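Local structure of sensor protein (Geobacter sulfurreducens PCA, 2R78) at residues G23-D28 with P38-A43; L34-A39 with Y46-F51; V58-V63 with E83-W88; V97-H102 with G111-V116. The protein probably passes phosphate from ATP to a protein histidine as a two-component sensor kinase, of which this chain is a PAS domain. All coordinates share one frame; numbering follows the deposited sequence.

Contact 1 of 4, residues G23-D28 with P38-A43; sequences GIFIMD and PAICSA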
loop_
_atom_site.group_PDB
_atom_site.type_symbol
_atom_site.label_atom_id
_atom_site.label_comp_id
_atom_site.label_asym_id
_atom_site.label_seq_id
_atom_site.Cartn_x
_atom_site.Cartn_y
_atom_site.Cartn_z
ATOM N N GLY B 23 5.452 -4.589 1.985
ATOM C CA GLY B 23 6.555 -4.295 1.101
ATOM C C GLY B 23 6.066 -3.829 -0.265
ATOM O O GLY B 23 5.087 -4.345 -0.792
ATOM N N ILE B 24 6.758 -2.840 -0.837
ATOM C CA ILE B 24 6.429 -2.380 -2.190
ATOM C C ILE B 24 7.744 -2.257 -2.948
ATOM O O ILE B 24 8.714 -1.719 -2.425
ATOM C CB ILE B 24 5.670 -1.011 -2.206
ATOM C CG1 ILE B 24 4.408 -1.051 -1.341
ATOM C CG2 ILE B 24 5.342 -0.603 -3.641
ATOM C CD1 ILE B 24 3.752 0.327 -1.104
ATOM N N PHE B 25 7.774 -2.787 -4.163
ATOM C CA PHE B 25 8.945 -2.696 -5.000
ATOM C C PHE B 25 8.540 -2.291 -6.415
ATOM O O PHE B 25 7.397 -2.520 -6.843
ATOM C CB PHE B 25 9.805 -3.982 -4.962
ATOM C CG PHE B 25 9.110 -5.238 -5.445
ATOM C CD1 PHE B 25 9.165 -5.618 -6.778
ATOM C CD2 PHE B 25 8.445 -6.072 -4.547
ATOM C CE1 PHE B 25 8.546 -6.801 -7.205
ATOM C CE2 PHE B 25 7.833 -7.257 -4.980
ATOM C CZ PHE B 25 7.868 -7.596 -6.305
ATOM N N ILE B 26 9.464 -1.637 -7.099
ATOM C CA ILE B 26 9.284 -1.317 -8.511
ATOM C C ILE B 26 10.383 -1.998 -9.267
ATOM O O ILE B 26 11.516 -1.939 -8.813
ATOM C CB ILE B 26 9.409 0.213 -8.803
ATOM C CG1 ILE B 26 8.501 1.041 -7.875
ATOM C CG2 ILE B 26 9.083 0.521 -10.245
ATOM C CD1 ILE B 26 7.025 0.707 -7.905
HETATM N N MSE B 27 10.067 -2.651 -10.390
HETATM C CA MSE B 27 11.136 -3.167 -11.261
HETATM C C MSE B 27 10.860 -2.829 -12.709
HETATM O O MSE B 27 9.738 -2.498 -13.065
HETATM C CB MSE B 27 11.352 -4.669 -11.089
HETATM C CG MSE B 27 10.142 -5.508 -11.317
HETATM SE SE MSE B 27 10.547 -7.363 -10.807
HETATM C CE MSE B 27 11.864 -7.124 -9.446
ATOM N N ASP B 28 11.893 -2.862 -13.540
ATOM C CA ASP B 28 11.672 -2.648 -14.983
ATOM C C ASP B 28 11.216 -3.965 -15.614
ATOM O O ASP B 28 11.133 -4.999 -14.944
ATOM C CB ASP B 28 12.913 -2.022 -15.688
ATOM C CG ASP B 28 14.141 -2.936 -15.710
ATOM O OD1 ASP B 28 13.971 -4.163 -15.545
ATOM O OD2 ASP B 28 15.280 -2.417 -15.922
ATOM N N PRO B 38 10.662 1.326 2.546
ATOM C CA PRO B 38 11.292 0.989 3.814
ATOM C C PRO B 38 10.863 -0.362 4.415
ATOM O O PRO B 38 11.695 -1.046 5.043
ATOM C CB PRO B 38 10.872 2.147 4.722
ATOM C CG PRO B 38 10.698 3.291 3.785
ATOM C CD PRO B 38 10.071 2.676 2.555
ATOM N N ALA B 39 9.592 -0.723 4.255
ATOM C CA ALA B 39 9.078 -1.972 4.815
ATOM C C ALA B 39 9.849 -3.175 4.289
ATOM O O ALA B 39 10.163 -4.076 5.073
ATOM C CB ALA B 39 7.599 -2.133 4.568
ATOM N N ILE B 40 10.160 -3.200 2.985
ATOM C CA ILE B 40 10.955 -4.318 2.424
ATOM C C ILE B 40 12.364 -4.350 2.960
ATOM O O ILE B 40 12.893 -5.416 3.321
ATOM C CB ILE B 40 11.059 -4.274 0.901
ATOM C CG1 ILE B 40 9.738 -4.732 0.315
ATOM C CG2 ILE B 40 12.218 -5.240 0.419
ATOM C CD1 ILE B 40 9.813 -5.320 -1.103
ATOM N N CYS B 41 12.995 -3.184 2.972
ATOM C CA CYS B 41 14.368 -3.071 3.448
ATOM C C CYS B 41 14.479 -3.572 4.882
ATOM O O CYS B 41 15.367 -4.373 5.183
ATOM C CB CYS B 41 14.831 -1.630 3.327
ATOM S SG CYS B 41 14.907 -1.134 1.628
ATOM N N SER B 42 13.541 -3.156 5.732
ATOM C CA SER B 42 13.513 -3.589 7.135
ATOM C C SER B 42 13.230 -5.088 7.263
ATOM O O SER B 42 13.947 -5.797 7.976
ATOM C CB SER B 42 12.476 -2.787 7.931
ATOM O OG SER B 42 12.783 -1.404 7.924
ATOM N N ALA B 43 12.208 -5.579 6.563
ATOM C CA ALA B 43 11.830 -6.996 6.606
ATOM C C ALA B 43 13.038 -7.929 6.433
ATOM O O ALA B 43 13.230 -8.858 7.229
ATOM C CB ALA B 43 10.756 -7.300 5.546
#
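P38 O is gripped twice by one residue: S42 N reaches it at 2.9 Å as the helical backbone bond, and S42 OG reaches it at 3.1 Å. The hydroxyl, folded back beside its own backbone N, meets the carbonyl from above its plane. These bonds belong to the first turn of helix 38-44, which crosses strand 23-27 at -109° with the short axes 6.4 Å apart. Between them the work is done by I40, whose CB points at the strand. With CG1 anti to the carbonyl carbon (chi1 -76°), the side chain lies across the backbone of G23, and I40 CG1 sits 3.3 Å from G23 CA, close packing against a residue that has no side chain to stand in the way. Further out, I40 CD1 meets the rim of the F25 ring near its plane, 3.8 Å from F25 CD2. F25 offers that edge with CG in the crowded position between backbone N and carbonyl carbon (chi1 61°). A39 CB adds a looser touch, 4.2 Å from G23 N. The CB of I24 points away from the helix, and its side chain packs on F17 of helix 6-19 and on L16 of the second subunit, whereas F25 packs on Y33, V36 and W56 in the interior of the PAS fold. The side-chain contact is thus apolar, packed partly on the strand's backbone, and the polar tie between the two elements runs through N37 OD1, which accepts from both I24 N and I40 N and so links strand and helix start at one buried residue.

Contact 2 of 4, residues L34-A39 with Y46-F51; sequences LDVNPA and YTRDEF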
loop_
_atom_site.group_PDB
_atom_site.type_symbol
_atom_site.label_atom_id
_atom_site.label_comp_id
_atom_site.label_asym_id
_atom_site.label_seq_id
_atom_site.Cartn_x
_atom_site.Cartn_y
_atom_site.Cartn_z
ATOM N N LEU B 34 14.234 -1.312 -9.304
ATOM C CA LEU B 34 14.392 0.155 -9.486
ATOM C C LEU B 34 14.133 0.958 -8.193
ATOM O O LEU B 34 14.771 2.019 -7.947
ATOM C CB LEU B 34 13.433 0.663 -10.559
ATOM C CG LEU B 34 13.533 0.149 -12.010
ATOM C CD1 LEU B 34 12.538 0.819 -12.874
ATOM C CD2 LEU B 34 14.928 0.356 -12.571
ATOM N N ASP B 35 13.208 0.476 -7.372
ATOM C CA ASP B 35 12.987 1.082 -6.058
ATOM C C ASP B 35 12.374 0.058 -5.120
ATOM O O ASP B 35 11.796 -0.953 -5.581
ATOM C CB ASP B 35 12.091 2.319 -6.182
ATOM C CG ASP B 35 12.309 3.350 -5.083
ATOM O OD1 ASP B 35 13.065 3.075 -4.096
ATOM O OD2 ASP B 35 11.692 4.454 -5.212
ATOM N N VAL B 36 12.534 0.303 -3.822
ATOM C CA VAL B 36 12.047 -0.576 -2.753
ATOM C C VAL B 36 11.728 0.266 -1.537
ATOM O O VAL B 36 12.454 1.214 -1.213
ATOM C CB VAL B 36 13.055 -1.684 -2.316
ATOM C CG1 VAL B 36 13.184 -2.704 -3.417
ATOM C CG2 VAL B 36 14.398 -1.073 -1.888
ATOM N N ASN B 37 10.631 -0.064 -0.874
ATOM C CA ASN B 37 10.193 0.796 0.213
ATOM C C ASN B 37 10.824 0.448 1.558
ATOM O O ASN B 37 11.473 -0.602 1.712
ATOM C CB ASN B 37 8.671 0.888 0.275
ATOM C CG ASN B 37 8.030 -0.287 0.906
ATOM O OD1 ASN B 37 8.594 -1.391 0.970
ATOM N ND2 ASN B 37 6.794 -0.091 1.333
ATOM N N PRO B 38 10.662 1.326 2.546
ATOM C CA PRO B 38 11.292 0.989 3.814
ATOM C C PRO B 38 10.863 -0.362 4.415
ATOM O O PRO B 38 11.695 -1.046 5.043
ATOM C CB PRO B 38 10.872 2.147 4.722
ATOM C CG PRO B 38 10.698 3.291 3.785
ATOM C CD PRO B 38 10.071 2.676 2.555
ATOM N N ALA B 39 9.592 -0.723 4.255
ATOM C CA ALA B 39 9.078 -1.972 4.815
ATOM C C ALA B 39 9.849 -3.175 4.289
ATOM O O ALA B 39 10.163 -4.076 5.073
ATOM C CB ALA B 39 7.599 -2.133 4.568
ATOM N N TYR B 46 18.029 -5.306 4.506
ATOM C CA TYR B 46 18.872 -4.797 3.417
ATOM C C TYR B 46 18.723 -3.295 3.367
ATOM O O TYR B 46 17.677 -2.761 3.751
ATOM C CB TYR B 46 18.416 -5.325 2.054
ATOM C CG TYR B 46 18.845 -6.727 1.691
ATOM C CD1 TYR B 46 19.095 -7.683 2.671
ATOM C CD2 TYR B 46 18.964 -7.106 0.358
ATOM C CE1 TYR B 46 19.468 -8.968 2.336
ATOM C CE2 TYR B 46 19.337 -8.394 0.015
ATOM C CZ TYR B 46 19.572 -9.325 1.020
ATOM O OH TYR B 46 19.952 -10.611 0.720
ATOM N N THR B 47 19.746 -2.613 2.862
ATOM C CA THR B 47 19.604 -1.204 2.532
ATOM C C THR B 47 18.993 -1.124 1.140
ATOM O O THR B 47 19.062 -2.081 0.366
ATOM C CB THR B 47 20.948 -0.430 2.520
ATOM O OG1 THR B 47 21.719 -0.803 1.370
ATOM C CG2 THR B 47 21.733 -0.665 3.813
ATOM N N ARG B 48 18.414 0.034 0.830
ATOM C CA ARG B 48 17.879 0.314 -0.495
ATOM C C ARG B 48 18.916 0.086 -1.607
ATOM O O ARG B 48 18.605 -0.497 -2.632
ATOM C CB ARG B 48 17.323 1.760 -0.550
ATOM C CG ARG B 48 16.559 2.110 -1.815
ATOM C CD ARG B 48 15.911 3.521 -1.737
ATOM N NE ARG B 48 15.386 3.970 -3.028
ATOM C CZ ARG B 48 16.139 4.407 -4.042
ATOM N NH1 ARG B 48 17.463 4.501 -3.928
ATOM N NH2 ARG B 48 15.573 4.766 -5.191
ATOM N N ASP B 49 20.155 0.532 -1.401
ATOM C CA ASP B 49 21.195 0.377 -2.425
ATOM C C ASP B 49 21.586 -1.067 -2.696
ATOM O O ASP B 49 21.885 -1.432 -3.823
ATOM C CB ASP B 49 22.443 1.178 -2.019
ATOM C CG ASP B 49 22.158 2.653 -1.939
ATOM O OD1 ASP B 49 21.209 3.098 -2.633
ATOM O OD2 ASP B 49 22.859 3.364 -1.175
ATOM N N GLU B 50 21.558 -1.873 -1.652
ATOM C CA GLU B 50 21.875 -3.299 -1.751
ATOM C C GLU B 50 20.774 -4.052 -2.466
ATOM O O GLU B 50 21.026 -4.894 -3.329
ATOM C CB GLU B 50 22.055 -3.862 -0.365
ATOM C CG GLU B 50 23.282 -3.311 0.284
ATOM C CD GLU B 50 23.453 -3.773 1.693
ATOM O OE1 GLU B 50 22.445 -3.902 2.443
ATOM O OE2 GLU B 50 24.620 -4.014 2.054
ATOM N N PHE B 51 19.540 -3.704 -2.118
ATOM C CA PHE B 51 18.401 -4.284 -2.795
ATOM C C PHE B 51 18.414 -3.936 -4.285
ATOM O O PHE B 51 18.112 -4.781 -5.125
ATOM C CB PHE B 51 17.099 -3.837 -2.130
ATOM C CG PHE B 51 15.995 -4.795 -2.310
ATOM C CD1 PHE B 51 15.541 -5.565 -1.257
ATOM C CD2 PHE B 51 15.394 -4.930 -3.535
ATOM C CE1 PHE B 51 14.511 -6.472 -1.438
ATOM C CE2 PHE B 51 14.347 -5.831 -3.709
ATOM C CZ PHE B 51 13.917 -6.587 -2.664
#
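The tight part of this contact is V36 against F51. V36 points its CB at helix 48-51 and lays CG1 over one face of the F51 ring, while its other methyl, CG2, fits between R48 CG at 3.8 Å and F51 CB at 3.9 Å. F51 turns its ring toward the strand with CG anti to the backbone N (chi1 -153°), and further cover comes from I40, I44 and L59, with Y33 edge-to-face. Both elements belong to the PAS fold: strand 33-36, at the edge of the sheet within this chain, which carries a classic beta bulge where L34 and D35 both face I26, and the short helix 48-51 that follows helix 38-44. N37 caps helix 38-44. T47 and E50 close a capping box at the start of helix 48-51, in which E50 N gives a bond to T47 OG1 at 3.2 Å and T47 N returns one to E50 OE1 at 3.0 Å, almost straight. E50 OE1 is also salt-bridged to R90. The solvent side is polar. There the exposed R48 runs extended past V36 until its guanidinium meets D35. R48 NE reaches D35 OD1 at 2.7 Å from above the carboxylate plane, and R48 NH2 adds a weak bond to the same oxygen at 3.2 Å. The two flat groups stand nearly perpendicular, 84° apart, so the salt bridge is a one-oxygen grip and not a side-by-side fork. V36 N also donates to D35 OD1, at 2.8 Å, which probably helps keep the carboxylate ionised and fixes its rotation.

Contact 3 of 4, residues V58-V63 with E83-W88; sequences VLSRGV and EERTVW. With ACT (acetate ion), chain G.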
loop_
_atom_site.group_PDB
_atom_site.type_symbol
_atom_site.label_atom_id
_atom_site.label_comp_id
_atom_site.label_asym_id
_atom_site.label_seq_id
_atom_site.Cartn_x
_atom_site.Cartn_y
_atom_site.Cartn_z
ATOM N N VAL B 58 16.524 -13.770 -7.711
ATOM C CA VAL B 58 17.685 -14.101 -6.897
ATOM C C VAL B 58 17.269 -14.396 -5.446
ATOM O O VAL B 58 17.620 -15.428 -4.891
ATOM C CB VAL B 58 18.676 -12.927 -6.949
ATOM C CG1 VAL B 58 19.814 -13.133 -5.933
ATOM C CG2 VAL B 58 19.215 -12.757 -8.397
ATOM N N LEU B 59 16.446 -13.523 -4.858
ATOM C CA LEU B 59 16.059 -13.709 -3.459
ATOM C C LEU B 59 15.265 -14.986 -3.287
ATOM O O LEU B 59 15.396 -15.638 -2.272
ATOM C CB LEU B 59 15.200 -12.564 -2.916
ATOM C CG LEU B 59 16.005 -11.310 -2.569
ATOM C CD1 LEU B 59 15.069 -10.129 -2.419
ATOM C CD2 LEU B 59 16.776 -11.519 -1.288
ATOM N N SER B 60 14.381 -15.298 -4.240
ATOM C CA SER B 60 13.512 -16.487 -4.100
ATOM C C SER B 60 14.060 -17.752 -4.802
ATOM O O SER B 60 13.348 -18.769 -4.973
ATOM C CB SER B 60 12.092 -16.171 -4.583
ATOM O OG SER B 60 11.993 -16.033 -5.985
ATOM N N ARG B 61 15.340 -17.699 -5.182
ATOM C CA ARG B 61 15.985 -18.855 -5.835
ATOM C C ARG B 61 15.173 -19.354 -7.054
ATOM O O ARG B 61 14.846 -20.545 -7.158
ATOM C CB ARG B 61 16.246 -19.943 -4.833
ATOM C CG ARG B 61 17.250 -19.533 -3.796
ATOM C CD ARG B 61 17.625 -20.681 -2.854
ATOM N NE ARG B 61 18.632 -20.185 -1.920
ATOM C CZ ARG B 61 18.933 -20.743 -0.744
ATOM N NH1 ARG B 61 18.363 -21.872 -0.340
ATOM N NH2 ARG B 61 19.840 -20.160 0.028
ATOM N N GLY B 62 14.844 -18.418 -7.939
ATOM C CA GLY B 62 14.075 -18.707 -9.163
ATOM C C GLY B 62 14.853 -18.564 -10.435
ATOM O O GLY B 62 14.256 -18.583 -11.507
ATOM N N VAL B 63 16.175 -18.434 -10.338
ATOM C CA VAL B 63 16.982 -18.267 -11.541
ATOM C C VAL B 63 17.135 -19.627 -12.254
ATOM O O VAL B 63 16.647 -19.796 -13.386
ATOM C CB VAL B 63 18.354 -17.628 -11.229
ATOM C CG1 VAL B 63 19.170 -17.500 -12.495
ATOM C CG2 VAL B 63 18.167 -16.257 -10.563
ATOM N N GLU B 83 1.218 -14.913 -6.197
ATOM C CA GLU B 83 1.676 -16.176 -5.673
ATOM C C GLU B 83 2.666 -15.985 -4.542
ATOM O O GLU B 83 3.229 -14.880 -4.351
ATOM C CB GLU B 83 2.268 -17.012 -6.804
ATOM C CG GLU B 83 3.540 -16.530 -7.374
ATOM C CD GLU B 83 3.894 -17.249 -8.701
ATOM O OE1 GLU B 83 4.702 -18.215 -8.668
ATOM O OE2 GLU B 83 3.315 -16.881 -9.768
ATOM N N GLU B 84 2.850 -17.053 -3.772
ATOM C CA GLU B 84 3.744 -17.021 -2.647
ATOM C C GLU B 84 5.140 -17.416 -3.085
ATOM O O GLU B 84 5.322 -18.291 -3.946
ATOM C CB GLU B 84 3.244 -17.971 -1.575
ATOM C CG GLU B 84 1.888 -17.572 -0.999
ATOM C CD GLU B 84 1.443 -18.444 0.140
ATOM O OE1 GLU B 84 2.184 -19.412 0.452
ATOM O OE2 GLU B 84 0.323 -18.189 0.663
ATOM N N ARG B 85 6.128 -16.786 -2.458
ATOM C CA ARG B 85 7.510 -17.138 -2.667
ATOM C C ARG B 85 8.270 -17.140 -1.347
ATOM O O ARG B 85 8.057 -16.274 -0.518
ATOM C CB ARG B 85 8.176 -16.146 -3.617
ATOM C CG ARG B 85 7.628 -16.224 -4.994
ATOM C CD ARG B 85 7.983 -17.501 -5.673
ATOM N NE ARG B 85 9.391 -17.627 -6.090
ATOM C CZ ARG B 85 9.886 -18.714 -6.669
ATOM N NH1 ARG B 85 9.093 -19.781 -6.903
ATOM N NH2 ARG B 85 11.144 -18.763 -7.043
ATOM N N THR B 86 9.125 -18.134 -1.164
ATOM C CA THR B 86 10.104 -18.133 -0.071
ATOM C C THR B 86 11.327 -17.312 -0.498
ATOM O O THR B 86 11.754 -17.397 -1.665
ATOM C CB THR B 86 10.529 -19.558 0.300
ATOM O OG1 THR B 86 9.379 -20.318 0.726
ATOM C CG2 THR B 86 11.583 -19.525 1.399
ATOM N N VAL B 87 11.799 -16.468 0.421
ATOM C CA VAL B 87 12.968 -15.608 0.193
ATOM C C VAL B 87 14.068 -16.066 1.144
ATOM O O VAL B 87 13.792 -16.359 2.307
ATOM C CB VAL B 87 12.575 -14.113 0.411
ATOM C CG1 VAL B 87 13.776 -13.200 0.623
ATOM C CG2 VAL B 87 11.723 -13.646 -0.777
ATOM N N TRP B 88 15.296 -16.143 0.612
ATOM C CA TRP B 88 16.490 -16.501 1.365
ATOM C C TRP B 88 17.437 -15.318 1.217
ATOM O O TRP B 88 17.932 -15.029 0.123
ATOM C CB TRP B 88 17.176 -17.733 0.809
ATOM C CG TRP B 88 16.485 -19.021 1.002
ATOM C CD1 TRP B 88 16.680 -19.916 2.018
ATOM C CD2 TRP B 88 15.506 -19.596 0.145
ATOM N NE1 TRP B 88 15.895 -21.026 1.819
ATOM C CE2 TRP B 88 15.162 -20.846 0.677
ATOM C CE3 TRP B 88 14.901 -19.189 -1.038
ATOM C CZ2 TRP B 88 14.234 -21.676 0.062
ATOM C CZ3 TRP B 88 13.982 -20.016 -1.647
ATOM C CH2 TRP B 88 13.651 -21.231 -1.101
HETATM C C ACT G . 12.383 -12.489 -6.144
HETATM O O ACT G . 13.015 -11.468 -6.526
HETATM O OXT ACT G . 12.992 -13.595 -6.263
HETATM C CH3 ACT G . 10.971 -12.381 -5.590
HETATM O O HOH W 1 18.579 -16.210 -2.402
HETATM O O HOH W 2 12.313 -21.365 -8.511
#
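Strand 81-88 passes the V58-V63 loop with successive residues making quite different contacts. R85 points at the loop and bends at chi2 and chi3, which brings the edge of its guanidinium to S60. There R85 NH2 donates to S60 OG at 3.0 Å, in the guanidinium plane, and R85 NE adds a weak bond to the same oxygen. S60 OG in turn donates to the acetate OXT at 2.6 Å, and S60 N binds that oxygen too. A water links R85 NH2 with R61 O. T86 contributes its carbonyl, with S60 CA only 3.1 Å from T86 O in a CA-H...O contact. V87 lies side by side with L59, V87 CG1 being 3.9 Å from L59 CB. W88 closes the contact: its N donates to L59 O at 2.9 Å, nearly straight (173°) and in the carbonyl plane. R61, the last residue of the type I turn from V58, extends from CG to NE and lies flat on the W88 indole, with planes 8° apart. R61 CZ sits 3.6 Å from the centroid of the five-membered ring, a cation-pi stack, while R61 CD lies over the six-membered ring in a CH-pi contact and T86 CG2 covers the opposite face. The acetate, probably from the crystallisation liquor, also binds Y33 OH and G57 N, consistent with a PAS ligand pocket. The loop joins helix 48-51 to helix 67-76, whose W67 makes a cation-pi contact with R85, and it borders the outermost strand 81-88, paired with strand 94-103.

Contact 4 of 4, residues V97-H102 with G111-V116; sequences VELSAH and GIARDV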
loop_
_atom_site.group_PDB
_atom_site.type_symbol
_atom_site.label_atom_id
_atom_site.label_comp_id
_atom_site.label_asym_id
_atom_site.label_seq_id
_atom_site.Cartn_x
_atom_site.Cartn_y
_atom_site.Cartn_z
ATOM N N VAL B 97 6.564 -14.962 1.687
ATOM C CA VAL B 97 5.718 -13.827 1.386
ATOM C C VAL B 97 4.753 -14.120 0.278
ATOM O O VAL B 97 4.975 -15.023 -0.547
ATOM C CB VAL B 97 6.521 -12.580 1.031
ATOM C CG1 VAL B 97 7.440 -12.199 2.208
ATOM C CG2 VAL B 97 7.325 -12.777 -0.254
ATOM N N GLU B 98 3.628 -13.403 0.288
ATOM C CA GLU B 98 2.740 -13.439 -0.847
ATOM C C GLU B 98 3.051 -12.240 -1.714
ATOM O O GLU B 98 2.975 -11.097 -1.235
ATOM C CB GLU B 98 1.291 -13.352 -0.432
ATOM C CG GLU B 98 0.378 -13.532 -1.610
ATOM C CD GLU B 98 -1.060 -13.271 -1.262
ATOM O OE1 GLU B 98 -1.418 -12.081 -1.069
ATOM O OE2 GLU B 98 -1.815 -14.263 -1.181
ATOM N N LEU B 99 3.351 -12.506 -2.978
ATOM C CA LEU B 99 3.696 -11.458 -3.917
ATOM C C LEU B 99 2.515 -11.162 -4.845
ATOM O O LEU B 99 1.867 -12.082 -5.335
ATOM C CB LEU B 99 4.901 -11.870 -4.765
ATOM C CG LEU B 99 6.222 -12.203 -4.078
ATOM C CD1 LEU B 99 7.238 -12.721 -5.147
ATOM C CD2 LEU B 99 6.802 -11.022 -3.312
ATOM N N SER B 100 2.305 -9.884 -5.131
ATOM C CA SER B 100 1.440 -9.443 -6.209
ATOM C C SER B 100 2.304 -8.570 -7.110
ATOM O O SER B 100 3.195 -7.858 -6.618
ATOM C CB SER B 100 0.268 -8.674 -5.617
ATOM O OG SER B 100 -0.438 -9.578 -4.757
ATOM N N ALA B 101 2.134 -8.694 -8.418
ATOM C CA ALA B 101 2.883 -7.835 -9.323
ATOM C C ALA B 101 1.992 -7.450 -10.472
ATOM O O ALA B 101 1.280 -8.292 -11.012
ATOM C CB ALA B 101 4.166 -8.510 -9.799
ATOM N N HIS B 102 2.013 -6.160 -10.809
ATOM C CA HIS B 102 1.134 -5.583 -11.803
ATOM C C HIS B 102 1.927 -4.714 -12.775
ATOM O O HIS B 102 2.737 -3.894 -12.362
ATOM C CB HIS B 102 0.052 -4.746 -11.103
ATOM C CG HIS B 102 -0.964 -5.573 -10.363
ATOM N ND1 HIS B 102 -0.822 -5.919 -9.043
ATOM C CD2 HIS B 102 -2.127 -6.131 -10.772
ATOM C CE1 HIS B 102 -1.851 -6.656 -8.667
ATOM N NE2 HIS B 102 -2.667 -6.787 -9.697
ATOM N N GLY B 111 5.325 -4.192 -7.570
ATOM C CA GLY B 111 5.141 -5.373 -6.753
ATOM C C GLY B 111 4.765 -5.026 -5.325
ATOM O O GLY B 111 5.207 -4.005 -4.777
ATOM N N ILE B 112 3.976 -5.895 -4.712
ATOM C CA ILE B 112 3.643 -5.793 -3.299
ATOM C C ILE B 112 4.003 -7.151 -2.661
ATOM O O ILE B 112 3.740 -8.193 -3.253
ATOM C CB ILE B 112 2.137 -5.513 -3.110
ATOM C CG1 ILE B 112 1.701 -4.204 -3.788
ATOM C CG2 ILE B 112 1.815 -5.376 -1.648
ATOM C CD1 ILE B 112 0.147 -4.046 -3.917
ATOM N N ALA B 113 4.632 -7.125 -1.485
ATOM C CA ALA B 113 5.012 -8.360 -0.747
ATOM C C ALA B 113 4.351 -8.279 0.618
ATOM O O ALA B 113 4.531 -7.292 1.311
ATOM C CB ALA B 113 6.535 -8.443 -0.584
ATOM N N ARG B 114 3.610 -9.316 0.999
ATOM C CA ARG B 114 2.911 -9.389 2.275
ATOM C C ARG B 114 3.365 -10.624 3.061
ATOM O O ARG B 114 3.630 -11.686 2.487
ATOM C CB ARG B 114 1.397 -9.527 2.051
ATOM C CG ARG B 114 0.717 -8.367 1.318
ATOM C CD ARG B 114 -0.812 -8.549 1.105
ATOM N NE ARG B 114 -1.565 -8.859 2.346
ATOM C CZ ARG B 114 -2.071 -7.954 3.204
ATOM N NH1 ARG B 114 -1.888 -6.656 3.015
ATOM N NH2 ARG B 114 -2.733 -8.352 4.287
ATOM N N ASP B 115 3.398 -10.527 4.382
ATOM C CA ASP B 115 3.559 -11.760 5.197
ATOM C C ASP B 115 2.431 -12.769 5.024
ATOM O O ASP B 115 1.279 -12.371 4.790
ATOM C CB ASP B 115 3.678 -11.410 6.669
ATOM C CG ASP B 115 5.062 -10.927 7.018
ATOM O OD1 ASP B 115 6.033 -11.670 6.695
ATOM O OD2 ASP B 115 5.172 -9.820 7.609
ATOM N N VAL B 116 2.769 -14.069 5.147
ATOM C CA VAL B 116 1.835 -15.180 4.868
ATOM C C VAL B 116 2.250 -16.522 5.477
ATOM O O VAL B 116 3.318 -17.084 5.181
ATOM C CB VAL B 116 1.701 -15.458 3.364
ATOM C CG1 VAL B 116 1.562 -14.138 2.581
ATOM C CG2 VAL B 116 2.858 -16.253 2.871
HETATM O O HOH W 3 -1.645 -11.835 1.362
#
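Strands 97-102 and 111-115 run antiparallel at 157° with axes 4.4 Å apart, as two arms of a beta hairpin, and are laced by four backbone bonds from two hydrogen-bonded pairs, E98 with R114 and S100 with I112. All four acceptors are met in the carbonyl plane. The straightest is S100 N to I112 O, 2.9 Å at 167°, and E98 N reaches R114 O at 2.8 Å. On the face of L99 and A113, L99 CD2 rests 3.8 Å from A113 CB, and V97 CG2 approaches the same methyl at a looser 4.4 Å. On the other face E98, S100, I112 and R114 line up. E98 and R114 lie side by side and point the same way, but their charged atoms do not meet: E98 OE1 is 4.7 Å from R114 NE. A water fills the step, giving to E98 OE1 at 2.5 Å and accepting from R114 NE at 3.1 Å in the guanidinium plane. The bend at chi3 (53°) turns the arginine tip toward its stronger partners, since R114 NH1 is salt-bridged to D22 and to D22 of the second subunit. The same face therefore belongs to the dimer interface, where I112 packs on L16 of the second subunit, E98 on I21 of it, and H102 stacks with its H19. L99 looks instead to W56 and L81, in the interior of the PAS fold. In the five-stranded sheet, strand 94-103 lies between 81-88 and 109-115, and strand 109-115 is flanked on its other side by strand 23-27.

Along the chain contacts 1 and 2 come first and overlap, sharing P38 and A39 on helix 38-44, with centres about 6 Å apart; contact 3 follows, then contact 4. All four hang on one antiparallel five-stranded sheet of order 33-36, 23-27, 109-115, 94-103, 81-88. Contact 4 pairs two inner strands, with its centre about 10 Å from that of contact 1 and about 11 Å from that of contact 3, and it meets both through neighbouring strands. Contacts 2 and 3 lie on the outermost strands, about 16 Å apart between centres, yet F51 and Y46 touch L59. Helices and the V58-V63 loop thus close over one sheet face, as in PAS domains, while contacts 1 and 4, and L34 of contact 2, also reach the second subunit.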